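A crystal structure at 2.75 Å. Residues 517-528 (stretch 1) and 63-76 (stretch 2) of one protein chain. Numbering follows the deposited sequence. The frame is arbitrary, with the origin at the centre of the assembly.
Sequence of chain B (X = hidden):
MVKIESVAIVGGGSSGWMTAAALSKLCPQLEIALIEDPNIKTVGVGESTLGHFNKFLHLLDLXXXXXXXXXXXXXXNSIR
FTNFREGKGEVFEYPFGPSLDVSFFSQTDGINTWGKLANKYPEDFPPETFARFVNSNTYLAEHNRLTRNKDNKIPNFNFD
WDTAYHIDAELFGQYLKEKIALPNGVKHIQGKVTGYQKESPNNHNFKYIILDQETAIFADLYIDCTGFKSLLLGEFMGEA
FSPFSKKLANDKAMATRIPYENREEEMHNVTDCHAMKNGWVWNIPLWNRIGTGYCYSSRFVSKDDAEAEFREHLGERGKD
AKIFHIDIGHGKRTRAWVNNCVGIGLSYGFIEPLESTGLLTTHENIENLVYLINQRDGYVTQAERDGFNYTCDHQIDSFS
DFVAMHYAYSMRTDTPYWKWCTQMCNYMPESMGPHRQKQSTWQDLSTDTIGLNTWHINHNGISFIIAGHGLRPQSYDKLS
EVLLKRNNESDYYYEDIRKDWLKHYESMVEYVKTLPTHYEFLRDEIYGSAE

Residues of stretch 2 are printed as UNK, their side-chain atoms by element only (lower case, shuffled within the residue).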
ATOM      1  N   THR B 517     -11.291  12.278  44.072  1.00 57.14           N
ATOM      2  CA  THR B 517     -11.741  13.144  42.951  1.00 54.42           C
ATOM      3  C   THR B 517     -10.522  13.838  42.359  1.00 53.92           C
ATOM      4  O   THR B 517      -9.537  14.000  43.092  1.00 56.34           O
ATOM      5  CB  THR B 517     -12.759  14.197  43.401  1.00 54.57           C
ATOM      6  OG1 THR B 517     -12.085  15.089  44.288  1.00 55.36           O
ATOM      7  CG2 THR B 517     -13.963  13.603  44.094  1.00 56.12           C
ATOM      8  N   HIS B 518     -10.601  14.243  41.093  1.00 52.44           N
ATOM      9  CA  HIS B 518      -9.565  15.024  40.362  1.00 52.77           C
ATOM     10  C   HIS B 518      -8.996  16.126  41.271  1.00 52.55           C
ATOM     11  O   HIS B 518      -7.760  16.215  41.388  1.00 51.04           O
ATOM     12  CB  HIS B 518     -10.153  15.596  39.055  1.00 54.03           C
ATOM     13  CG  HIS B 518      -9.153  16.275  38.196  1.00 55.46           C
ATOM     14  ND1 HIS B 518      -9.497  17.271  37.316  1.00 56.70           N
ATOM     15  CD2 HIS B 518      -7.817  16.101  38.083  1.00 58.54           C
ATOM     16  CE1 HIS B 518      -8.414  17.686  36.693  1.00 58.35           C
ATOM     17  NE2 HIS B 518      -7.372  16.990  37.149  1.00 57.49           N
ATOM     18  N   TYR B 519      -9.869  16.920  41.901  1.00 52.28           N
ATOM     19  CA  TYR B 519      -9.490  18.081  42.735  1.00 54.51           C
ATOM     20  C   TYR B 519      -8.708  17.579  43.955  1.00 56.21           C
ATOM     21  O   TYR B 519      -7.612  18.098  44.243  1.00 56.74           O
ATOM     22  CB  TYR B 519     -10.728  18.906  43.119  1.00 56.39           C
ATOM     23  CG  TYR B 519     -10.444  19.831  44.267  1.00 57.99           C
ATOM     24  CD1 TYR B 519      -9.765  21.016  44.078  1.00 59.12           C
ATOM     25  CD2 TYR B 519     -10.793  19.475  45.560  1.00 60.13           C
ATOM     26  CE1 TYR B 519      -9.425  21.823  45.151  1.00 63.52           C
ATOM     27  CE2 TYR B 519     -10.456  20.264  46.643  1.00 63.06           C
ATOM     28  CZ  TYR B 519      -9.776  21.452  46.436  1.00 64.90           C
ATOM     29  OH  TYR B 519      -9.465  22.277  47.479  1.00 70.06           O
ATOM     30  N   GLU B 520      -9.269  16.593  44.659  1.00 58.58           N
ATOM     31  CA  GLU B 520      -8.636  15.963  45.849  1.00 60.49           C
ATOM     32  C   GLU B 520      -7.247  15.448  45.456  1.00 61.34           C
ATOM     33  O   GLU B 520      -6.295  15.744  46.190  1.00 62.70           O
ATOM     34  CB  GLU B 520      -9.505  14.837  46.406  1.00 60.08           C
ATOM     35  CG  GLU B 520     -10.765  15.313  47.106  1.00 61.16           C
ATOM     36  CD  GLU B 520     -11.723  14.198  47.502  1.00 62.86           C
ATOM     37  OE1 GLU B 520     -11.712  13.141  46.832  1.00 63.03           O
ATOM     38  OE2 GLU B 520     -12.403  14.348  48.576  1.00 64.35           O
ATOM     39  N   PHE B 521      -7.121  14.725  44.335  1.00 60.05           N
ATOM     40  CA  PHE B 521      -5.834  14.136  43.878  1.00 60.62           C
ATOM     41  C   PHE B 521      -4.823  15.265  43.687  1.00 60.87           C
ATOM     42  O   PHE B 521      -3.711  15.156  44.226  1.00 62.58           O
ATOM     43  CB  PHE B 521      -5.984  13.319  42.592  1.00 61.34           C
ATOM     44  CG  PHE B 521      -4.754  12.523  42.207  1.00 61.68           C
ATOM     45  CD1 PHE B 521      -3.684  13.113  41.545  1.00 61.52           C
ATOM     46  CD2 PHE B 521      -4.660  11.183  42.533  1.00 61.45           C
ATOM     47  CE1 PHE B 521      -2.564  12.374  41.203  1.00 63.35           C
ATOM     48  CE2 PHE B 521      -3.540  10.447  42.187  1.00 63.87           C
ATOM     49  CZ  PHE B 521      -2.498  11.041  41.525  1.00 64.27           C
ATOM     50  N   LEU B 522      -5.202  16.316  42.952  1.00 61.43           N
ATOM     51  CA  LEU B 522      -4.319  17.470  42.645  1.00 63.00           C
ATOM     52  C   LEU B 522      -3.879  18.109  43.968  1.00 64.03           C
ATOM     53  O   LEU B 522      -2.668  18.374  44.129  1.00 63.92           O
ATOM     54  CB  LEU B 522      -5.065  18.466  41.748  1.00 64.02           C
ATOM     55  CG  LEU B 522      -5.174  18.101  40.263  1.00 65.77           C
ATOM     56  CD1 LEU B 522      -6.163  19.013  39.535  1.00 67.54           C
ATOM     57  CD2 LEU B 522      -3.813  18.158  39.588  1.00 65.58           C
ATOM     58  N   ARG B 523      -4.832  18.329  44.879  1.00 62.55           N
ATOM     59  CA  ARG B 523      -4.608  19.028  46.169  1.00 63.06           C
ATOM     60  C   ARG B 523      -3.575  18.246  46.995  1.00 65.02           C
ATOM     61  O   ARG B 523      -2.636  18.884  47.517  1.00 67.16           O
ATOM     62  CB  ARG B 523      -5.930  19.181  46.926  1.00 61.47           C
ATOM     63  CG  ARG B 523      -5.822  19.993  48.210  1.00 62.49           C
ATOM     64  CD  ARG B 523      -7.071  19.852  49.053  1.00 62.96           C
ATOM     65  NE  ARG B 523      -7.219  18.462  49.443  1.00 63.39           N
ATOM     66  CZ  ARG B 523      -8.368  17.878  49.781  1.00 64.32           C
ATOM     67  NH1 ARG B 523      -9.493  18.577  49.812  1.00 65.46           N
ATOM     68  NH2 ARG B 523      -8.386  16.586  50.056  1.00 63.63           N
ATOM     69  N   ASP B 524      -3.726  16.917  47.071  1.00 64.43           N
ATOM     70  CA  ASP B 524      -2.958  16.031  47.986  1.00 63.24           C
ATOM     71  C   ASP B 524      -1.639  15.618  47.329  1.00 63.99           C
ATOM     72  O   ASP B 524      -0.627  15.629  48.043  1.00 65.74           O
ATOM     73  CB  ASP B 524      -3.810  14.842  48.422  1.00 61.56           C
ATOM     74  CG  ASP B 524      -5.047  15.259  49.201  1.00 62.06           C
ATOM     75  OD1 ASP B 524      -4.961  16.274  49.926  1.00 61.94           O
ATOM     76  OD2 ASP B 524      -6.096  14.577  49.065  1.00 61.58           O
ATOM     77  N   GLU B 525      -1.624  15.339  46.020  1.00 64.14           N
ATOM     78  CA  GLU B 525      -0.448  14.749  45.316  1.00 65.41           C
ATOM     79  C   GLU B 525       0.444  15.824  44.677  1.00 64.21           C
ATOM     80  O   GLU B 525       1.655  15.587  44.597  1.00 63.54           O
ATOM     81  CB  GLU B 525      -0.894  13.781  44.217  1.00 68.32           C
ATOM     82  CG  GLU B 525      -1.887  12.738  44.658  1.00 69.64           C
ATOM     83  CD  GLU B 525      -1.415  11.786  45.738  1.00 72.62           C
ATOM     84  OE1 GLU B 525      -0.313  11.256  45.608  1.00 75.61           O
ATOM     85  OE2 GLU B 525      -2.155  11.602  46.723  1.00 77.23           O
ATOM     86  N   ILE B 526      -0.123  16.921  44.161  1.00 63.80           N
ATOM     87  CA  ILE B 526       0.616  17.863  43.262  1.00 63.82           C
ATOM     88  C   ILE B 526       0.765  19.224  43.930  1.00 63.87           C
ATOM     89  O   ILE B 526       1.917  19.669  44.071  1.00 63.58           O
ATOM     90  CB  ILE B 526      -0.073  17.989  41.883  1.00 63.56           C
ATOM     91  CG1 ILE B 526       0.039  16.714  41.037  1.00 63.41           C
ATOM     92  CG2 ILE B 526       0.414  19.219  41.137  1.00 64.55           C
ATOM     93  CD1 ILE B 526       1.402  16.069  40.954  1.00 65.07           C
ATOM     94  N   TYR B 527      -0.350  19.860  44.302  1.00 63.92           N
ATOM     95  CA  TYR B 527      -0.384  21.254  44.809  1.00 64.67           C
ATOM     96  C   TYR B 527       0.019  21.246  46.292  1.00 66.03           C
ATOM     97  O   TYR B 527       1.002  21.939  46.625  1.00 68.26           O
ATOM     98  CB  TYR B 527      -1.739  21.903  44.463  1.00 64.14           C
ATOM     99  CG  TYR B 527      -1.856  22.323  43.016  1.00 63.51           C
ATOM    100  CD1 TYR B 527      -1.481  23.592  42.606  1.00 63.01           C
ATOM    101  CD2 TYR B 527      -2.350  21.457  42.051  1.00 62.58           C
ATOM    102  CE1 TYR B 527      -1.566  23.980  41.281  1.00 63.14           C
ATOM    103  CE2 TYR B 527      -2.448  21.834  40.722  1.00 61.91           C
ATOM    104  CZ  TYR B 527      -2.052  23.099  40.334  1.00 62.95           C
ATOM    105  OH  TYR B 527      -2.133  23.478  39.028  1.00 63.77           O
ATOM    106  N   GLY B 528      -0.619  20.415  47.123  1.00 65.80           N
ATOM    107  CA  GLY B 528      -0.427  20.423  48.587  1.00 67.04           C
ATOM    108  C   GLY B 528      -1.283  21.489  49.252  1.00 66.56           C
ATOM    109  O   GLY B 528      -0.971  21.840  50.396  1.00 67.35           O
ATOM    110  N   UNK B  63       8.937  16.373  36.305  1.00 64.86           N
ATOM    111  CA  UNK B  63       8.016  15.656  37.229  1.00 64.20           C
ATOM    112  C   UNK B  63       6.753  16.513  37.437  1.00 63.71           C
ATOM    113  O   UNK B  63       6.892  17.734  37.680  1.00 61.63           O
ATOM    114  c   UNK B  63      10.105  13.496  37.569  1.00 65.34           C
ATOM    115  c   UNK B  63      11.509  12.939  37.394  1.00 67.99           C
ATOM    116  n   UNK B  63      11.793  12.533  35.990  1.00 68.25           N
ATOM    117  c   UNK B  63       8.693  15.368  38.581  1.00 64.27           C
ATOM    118  c   UNK B  63      10.026  14.642  38.555  1.00 64.72           C
ATOM    119  N   UNK B  64       5.570  15.885  37.370  1.00 65.12           N
ATOM    120  CA  UNK B  64       4.239  16.530  37.549  1.00 67.42           C
ATOM    121  C   UNK B  64       4.250  17.481  38.762  1.00 69.95           C
ATOM    122  O   UNK B  64       3.738  18.609  38.653  1.00 70.39           O
ATOM    123  c   UNK B  64       2.808  14.735  36.390  1.00 69.37           C
ATOM    124  o   UNK B  64       1.944  13.829  36.461  1.00 72.84           O
ATOM    125  o   UNK B  64       3.389  15.063  35.323  1.00 68.13           O
ATOM    126  c   UNK B  64       3.152  15.467  37.683  1.00 67.14           C
ATOM    127  N   UNK B  65       4.828  17.037  39.878  1.00 73.25           N
ATOM    128  CA  UNK B  65       4.881  17.759  41.177  1.00 75.77           C
ATOM    129  C   UNK B  65       5.461  19.156  40.961  1.00 71.13           C
ATOM    130  O   UNK B  65       5.000  20.087  41.627  1.00 71.26           O
ATOM    131  c   UNK B  65       5.303  15.605  42.548  1.00 90.02           C
ATOM    132  c   UNK B  65       5.761  17.015  42.190  1.00 84.25           C
ATOM    133  o   UNK B  65       7.576  15.038  43.206  1.00101.82           O
ATOM    134  c   UNK B  65       6.360  14.679  43.157  1.00 98.83           C
ATOM    135  o   UNK B  65       5.964  13.588  43.607  1.00104.14           O
ATOM    136  N   UNK B  66       6.446  19.285  40.069  1.00 66.99           N
ATOM    137  CA  UNK B  66       7.308  20.489  39.938  1.00 67.34           C
ATOM    138  C   UNK B  66       6.672  21.543  39.025  1.00 64.79           C
ATOM    139  O   UNK B  66       6.618  22.726  39.437  1.00 66.55           O
ATOM    140  o   UNK B  66      10.459  18.611  39.853  1.00 73.68           O
ATOM    141  c   UNK B  66       8.688  20.111  39.401  1.00 68.37           C
ATOM    142  o   UNK B  66       9.115  19.057  41.504  1.00 69.59           O
ATOM    143  c   UNK B  66       9.478  19.193  40.325  1.00 70.56           C
ATOM    144  N   UNK B  67       6.237  21.146  37.827  1.00 66.66           N
ATOM    145  CA  UNK B  67       5.829  22.080  36.745  1.00 65.47           C
ATOM    146  C   UNK B  67       4.320  22.368  36.795  1.00 62.86           C
ATOM    147  O   UNK B  67       3.933  23.488  36.424  1.00 63.37           O
ATOM    148  c   UNK B  67       5.535  20.379  34.849  1.00 64.04           C
ATOM    149  c   UNK B  67       4.301  20.407  34.112  1.00 62.05           C
ATOM    150  c   UNK B  67       6.288  21.566  35.373  1.00 65.45           C
ATOM    151  c   UNK B  67       2.816  18.739  33.101  1.00 59.88           C
ATOM    152  c   UNK B  67       3.962  19.071  33.824  1.00 61.67           C
ATOM    153  c   UNK B  67       5.892  19.063  34.939  1.00 63.64           C
ATOM    154  c   UNK B  67       3.430  21.423  33.705  1.00 61.25           C
ATOM    155  c   UNK B  67       1.984  19.768  32.720  1.00 58.61           C
ATOM    156  n   UNK B  67       4.957  18.276  34.324  1.00 62.99           N
ATOM    157  c   UNK B  67       2.285  21.090  33.016  1.00 59.91           C
ATOM    158  N   UNK B  68       3.488  21.431  37.253  1.00 60.42           N
ATOM    159  CA  UNK B  68       2.009  21.581  37.161  1.00 57.57           C
ATOM    160  C   UNK B  68       1.554  22.806  37.955  1.00 56.11           C
ATOM    161  O   UNK B  68       0.838  23.650  37.433  1.00 55.70           O
ATOM    162  c   UNK B  68       1.275  20.322  37.617  1.00 57.95           C
ATOM    163  c   UNK B  68       1.360  19.206  36.616  1.00 58.18           C
ATOM    164  c   UNK B  68      -1.273  18.392  36.757  1.00 58.74           C
ATOM    165  s   UNK B  68       0.384  17.729  36.952  1.00 59.82           S
ATOM    166  N   UNK B  69       1.960  22.986  39.228  1.00 57.45           N
ATOM    167  CA  UNK B  69       1.513  24.141  40.003  1.00 57.75           C
ATOM    168  C   UNK B  69       1.992  25.480  39.437  1.00 57.48           C
ATOM    169  O   UNK B  69       1.304  26.447  39.594  1.00 58.33           O
ATOM    170  c   UNK B  69       2.841  22.110  40.014  1.00 58.83           C
ATOM    171  c   UNK B  69       2.099  23.901  41.399  1.00 59.12           C
ATOM    172  c   UNK B  69       2.382  22.417  41.418  1.00 59.53           C
ATOM    173  N   UNK B  70       3.142  25.490  38.767  1.00 57.27           N
ATOM    174  CA  UNK B  70       3.757  26.714  38.199  1.00 57.87           C
ATOM    175  C   UNK B  70       2.940  27.257  37.015  1.00 57.17           C
ATOM    176  O   UNK B  70       3.192  28.396  36.617  1.00 57.44           O
ATOM    177  c   UNK B  70       5.176  26.426  37.806  1.00 57.46           C
ATOM    178  N   UNK B  71       2.010  26.485  36.452  1.00 57.44           N
ATOM    179  CA  UNK B  71       1.166  26.952  35.324  1.00 58.19           C
ATOM    180  C   UNK B  71      -0.289  26.488  35.459  1.00 56.23           C
ATOM    181  O   UNK B  71      -0.911  26.209  34.410  1.00 52.55           O
ATOM    182  s   UNK B  71       1.927  24.718  33.788  1.00 62.25           S
ATOM    183  c   UNK B  71       1.757  26.511  33.996  1.00 59.66           C
ATOM    184  N   UNK B  72      -0.817  26.471  36.693  1.00 57.27           N
ATOM    185  CA  UNK B  72      -2.246  26.203  36.997  1.00 57.00           C
ATOM    186  C   UNK B  72      -2.720  24.957  36.253  1.00 58.26           C
ATOM    187  O   UNK B  72      -3.892  24.933  35.813  1.00 60.26           O
ATOM    188  c   UNK B  72      -2.968  28.531  37.605  1.00 59.39           C
ATOM    189  o   UNK B  72      -3.268  28.383  38.778  1.00 63.78           O
ATOM    190  c   UNK B  72      -3.134  27.394  36.635  1.00 57.21           C
ATOM    191  n   UNK B  72      -2.472  29.656  37.132  1.00 60.11           N
ATOM    192  N   UNK B  73      -1.859  23.949  36.129  1.00 59.11           N
ATOM    193  CA  UNK B  73      -2.144  22.743  35.330  1.00 59.72           C
ATOM    194  C   UNK B  73      -3.118  21.872  36.115  1.00 60.66           C
ATOM    195  O   UNK B  73      -3.098  21.919  37.359  1.00 64.87           O
ATOM    196  c   UNK B  73      -0.875  21.999  35.002  1.00 62.56           C
ATOM    197  N   UNK B  74      -3.971  21.147  35.399  1.00 58.66           N
ATOM    198  CA  UNK B  74      -4.791  20.039  35.936  1.00 57.98           C
ATOM    199  C   UNK B  74      -4.595  18.836  35.022  1.00 55.88           C
ATOM    200  O   UNK B  74      -3.901  18.993  33.993  1.00 55.66           O
ATOM    201  o   UNK B  74      -6.853  20.587  34.820  1.00 57.65           O
ATOM    202  c   UNK B  74      -6.408  21.732  36.902  1.00 58.34           C
ATOM    203  c   UNK B  74      -6.258  20.454  36.111  1.00 58.24           C
ATOM    204  N   UNK B  75      -5.151  17.689  35.415  1.00 55.59           N
ATOM    205  CA  UNK B  75      -5.022  16.390  34.704  1.00 54.28           C
ATOM    206  C   UNK B  75      -6.179  16.229  33.720  1.00 51.31           C
ATOM    207  O   UNK B  75      -7.251  16.822  33.922  1.00 51.30           O
ATOM    208  c   UNK B  75      -1.283  14.470  36.248  1.00 56.17           C
ATOM    209  o   UNK B  75       0.055  14.448  38.186  1.00 55.55           O
ATOM    210  c   UNK B  75      -2.513  14.670  35.644  1.00 55.88           C
ATOM    211  c   UNK B  75      -2.263  14.999  38.357  1.00 56.94           C
ATOM    212  c   UNK B  75      -3.486  15.200  37.741  1.00 56.71           C
ATOM    213  c   UNK B  75      -4.964  15.221  35.695  1.00 55.92           C
ATOM    214  c   UNK B  75      -1.159  14.638  37.609  1.00 56.07           C
ATOM    215  c   UNK B  75      -3.633  15.037  36.376  1.00 56.08           C
ATOM    216  N   UNK B  76      -5.936  15.421  32.692  1.00 50.89           N
ATOM    217  CA  UNK B  76      -6.884  15.153  31.582  1.00 49.96           C
ATOM    218  C   UNK B  76      -6.806  13.671  31.182  1.00 50.13           C
ATOM    219  O   UNK B  76      -5.731  13.234  30.719  1.00 51.44           O
ATOM    220  c   UNK B  76      -6.805  16.363  27.930  1.00 50.78           C
ATOM    221  c   UNK B  76      -7.618  15.989  26.723  1.00 51.06           C
ATOM    222  c   UNK B  76      -6.528  16.054  30.406  1.00 48.73           C
ATOM    223  n   UNK B  76      -6.854  16.267  25.492  1.00 52.77           N
ATOM    224  c   UNK B  76      -7.469  15.947  29.220  1.00 49.21           C
TER

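Position 63 carries four carbons in a row ending in nitrogen, exposed and beyond reach of stretch 1: Lys63, at the N-cap of a short helix. Position 64 has two carbons, the second bearing two oxygens; its CB lies 3.8 Å from Ile526 CD1. This is Asp64; its OD2 accepts a hydrogen bond from the side chain of position 75, and its OD1 is bonded elsewhere in the structure, so both acceptors of the carboxylate are used. At 65 the chain is one carbon longer, again ending in two oxygens, hence Glu65. Its aliphatic CG passes 4.2 Å from Ile526 CD1, while the exposed carboxylate can meet solvent. Position 66 repeats the two-carbon, two-oxygen pattern but points away, as suits a charged, exposed Asp66.

Fused five- and six-membered rings with one nitrogen identify position 67 as Trp67, buried but out of reach of stretch 1. Position 68 is an unbranched run of two carbons, sulfur and carbon: Met68. Its flexible thioether chain fits among apolar neighbours, with CE 3.8 Å from Leu522 CD2 and CB 3.8 Å from Ile526 CG2. At 69 three carbons close onto the backbone nitrogen, which only proline does. Pro69 offers a compact apolar surface: CG lies over one face of the Tyr527 ring and 3.8 Å from Ile526 CG2.

Position 70 has one carbon, directed away: Ala70. One carbon and one sulfur at 71 give Cys71, buried without touching the helix. Position 72 ends in a carbon bearing one oxygen and one nitrogen, Asn72; its positive phi, 48°, is one that asparagine tolerates comparatively well. The single carbon at 73 marks Ala73, small and buried, so that the main contact is made by its carbonyl: Tyr527 OH donates to Ala73 O at a very short 2.5 Å.

At 74, a carbon bearing one oxygen and one carbon is Thr74, beta-branched as strands favour; its CB lies 3.7 Å from Leu522 CD1. A six-carbon ring bearing oxygen makes 75 Tyr75. Its CD2 lies 3.5 Å from Leu522 CD2 and its CE2 3.9 Å from Phe521 CE1, while Tyr75 OH donates to Asp64 OD2 at 2.6 Å, satisfying the phenol in a buried site. Position 76, four carbons ending in nitrogen, is Lys76; its CA-to-CB bond points away from stretch 1, its four chi angles are all t, and the extended chain carries NZ to a partner elsewhere in the structure.

The contact joins an apolar centre to two polar anchors. Leu522 and Ile526, one helical turn apart, pack against Met68 and Tyr75. Near one end of the helix, Tyr75 N donates to His518 NE2 at 2.9 Å; near the other, Tyr527 binds Ala73 O. Both bonds use stretch 2 backbone, fixing its path against the helix.

Stretch 2 63-76: KDEDWMPACNATYK
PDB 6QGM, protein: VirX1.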